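Suppressor of fused family protein (Neisseria gonorrhoeae, PDB 3K5J) is of unknown function but resembles the N-terminal domain of human Suppressor of fused, and so may act through protein binding. Local coordinates at residues A[68-73]-A[137-142]. Sequence-based numbering, arbitrary orientation.
Sequences FIISPF and FFWLLP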
# COMPACT_ATOMS: atom_id res chain seq x y z
N PHE A 68 -2.03 1.60 1.13
CA PHE A 68 -0.89 2.07 1.89
C PHE A 68 0.25 1.06 1.92
O PHE A 68 0.04 -0.15 1.80
CB PHE A 68 -1.29 2.47 3.34
CG PHE A 68 -1.79 1.36 4.17
CD1 PHE A 68 -0.89 0.61 4.94
CD2 PHE A 68 -3.13 1.07 4.25
CE1 PHE A 68 -1.34 -0.45 5.72
CE2 PHE A 68 -3.57 0.03 5.05
CZ PHE A 68 -2.69 -0.74 5.78
N ILE A 69 1.45 1.60 2.12
CA ILE A 69 2.71 0.86 2.21
C ILE A 69 3.30 1.13 3.59
O ILE A 69 3.38 2.31 4.02
CB ILE A 69 3.70 1.31 1.12
CG1 ILE A 69 3.16 1.06 -0.28
CG2 ILE A 69 5.08 0.65 1.32
CD1 ILE A 69 3.80 1.87 -1.41
N ILE A 70 3.72 0.05 4.26
CA ILE A 70 4.42 0.15 5.55
C ILE A 70 5.90 -0.07 5.29
O ILE A 70 6.30 -1.12 4.78
CB ILE A 70 3.90 -0.84 6.64
CG1 ILE A 70 2.37 -0.95 6.65
CG2 ILE A 70 4.49 -0.50 8.01
CD1 ILE A 70 1.84 -2.05 7.59
N SER A 71 6.72 0.94 5.57
CA SER A 71 8.13 0.95 5.17
C SER A 71 9.07 0.99 6.36
O SER A 71 8.86 1.78 7.29
CB SER A 71 8.43 2.15 4.29
OG SER A 71 9.72 2.10 3.74
N PRO A 72 10.14 0.19 6.31
CA PRO A 72 11.11 0.24 7.42
C PRO A 72 11.89 1.54 7.54
O PRO A 72 12.45 1.83 8.62
CB PRO A 72 12.03 -0.97 7.11
CG PRO A 72 11.92 -1.21 5.68
CD PRO A 72 10.49 -0.85 5.32
N PHE A 73 11.96 2.29 6.46
CA PHE A 73 12.66 3.55 6.44
C PHE A 73 11.94 4.55 5.54
O PHE A 73 11.10 4.19 4.71
CB PHE A 73 14.14 3.35 6.00
CG PHE A 73 14.29 2.54 4.71
CD1 PHE A 73 14.08 3.12 3.46
CD2 PHE A 73 14.67 1.21 4.76
CE1 PHE A 73 14.25 2.37 2.27
CE2 PHE A 73 14.79 0.45 3.57
CZ PHE A 73 14.62 1.03 2.36
N PHE A 137 -9.40 1.16 3.27
CA PHE A 137 -7.93 1.31 3.21
C PHE A 137 -7.29 -0.06 3.19
O PHE A 137 -7.38 -0.81 4.18
CB PHE A 137 -7.44 2.13 4.40
CG PHE A 137 -7.80 3.59 4.26
CD1 PHE A 137 -9.09 4.05 4.53
CD2 PHE A 137 -6.86 4.49 3.81
CE1 PHE A 137 -9.44 5.33 4.26
CE2 PHE A 137 -7.21 5.82 3.58
CZ PHE A 137 -8.50 6.24 3.84
N PHE A 138 -6.71 -0.39 2.06
CA PHE A 138 -6.07 -1.68 1.84
C PHE A 138 -4.55 -1.58 1.90
O PHE A 138 -3.95 -0.59 1.50
CB PHE A 138 -6.50 -2.31 0.48
CG PHE A 138 -7.96 -2.66 0.36
CD1 PHE A 138 -8.76 -2.87 1.46
CD2 PHE A 138 -8.53 -2.68 -0.88
CE1 PHE A 138 -10.08 -3.22 1.29
CE2 PHE A 138 -9.89 -2.99 -1.05
CZ PHE A 138 -10.64 -3.24 0.06
N TRP A 139 -3.94 -2.67 2.36
CA TRP A 139 -2.50 -2.80 2.56
C TRP A 139 -1.82 -3.40 1.35
O TRP A 139 -2.21 -4.46 0.84
CB TRP A 139 -2.30 -3.70 3.77
CG TRP A 139 -0.93 -3.99 4.18
CD1 TRP A 139 0.16 -3.21 4.00
CD2 TRP A 139 -0.52 -5.09 4.98
NE1 TRP A 139 1.25 -3.77 4.61
CE2 TRP A 139 0.86 -4.93 5.22
CE3 TRP A 139 -1.16 -6.22 5.49
CZ2 TRP A 139 1.59 -5.83 5.99
CZ3 TRP A 139 -0.44 -7.12 6.23
CH2 TRP A 139 0.91 -6.92 6.48
N LEU A 140 -0.83 -2.69 0.83
CA LEU A 140 0.07 -3.20 -0.20
C LEU A 140 1.21 -3.99 0.49
O LEU A 140 2.21 -3.41 0.92
CB LEU A 140 0.60 -2.04 -1.02
CG LEU A 140 -0.42 -1.29 -1.88
CD1 LEU A 140 0.16 -0.04 -2.48
CD2 LEU A 140 -1.05 -2.20 -2.91
N LEU A 141 1.04 -5.30 0.58
CA LEU A 141 1.96 -6.17 1.29
C LEU A 141 3.02 -6.69 0.30
O LEU A 141 2.66 -7.36 -0.67
CB LEU A 141 1.18 -7.36 1.87
CG LEU A 141 1.99 -8.55 2.37
CD1 LEU A 141 3.00 -8.11 3.44
CD2 LEU A 141 1.03 -9.63 2.90
N PRO A 142 4.32 -6.37 0.49
CA PRO A 142 5.31 -6.93 -0.45
C PRO A 142 5.40 -8.44 -0.39
O PRO A 142 5.40 -9.02 0.71
CB PRO A 142 6.63 -6.28 -0.02
CG PRO A 142 6.27 -5.19 0.92
CD PRO A 142 4.93 -5.53 1.52
O HOH W 1 3.55 -2.61 3.22
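Phe68 is gripped through both backbone polar atoms by the strand carrying Trp139: its N donates to Phe138 O (2.9 Å, N-H...O 143°), and its O accepts from Leu140 N at the same length but straighter, 165°. These two bonds flank Trp139, the pattern of a parallel bridge. The strand segments diverge at 47°, and beyond Phe68 a water takes over the pairing. It accepts from Ile70 N (2.9 Å) and from the indole NE1 of Trp139, and bonds Leu140 O (2.8 Å), so one molecule satisfies a main-chain donor and a side-chain donor where direct strand bonds have ceased.

Phe68 and Trp139 project to the same side of the sheet. With Phe68 CG between its backbone N and carbonyl carbon, the phenyl ring lies over Trp139 CA, a CH-pi contact 4.0 Å from CA to the ring centroid. Phenyl and pyrrole rings are nearly parallel yet slid apart, meeting at Phe68 CE1 and Trp139 CD1 (3.6 Å). Ile70 CD1 packs against the indole, 3.9 Å from Trp139 CE2. Elsewhere, Ile69 CG1 packs on Leu140 CD1.

The contact is buried within a mixed sheet: strand 52-57 pairs antiparallel with 65-71, and 116-120 with 135-143. Helix 77-91 covers Ile69 and Leu140 through Leu82, whereas Pro122 and Pro124 of a loop touch Phe68 and Trp139, respectively.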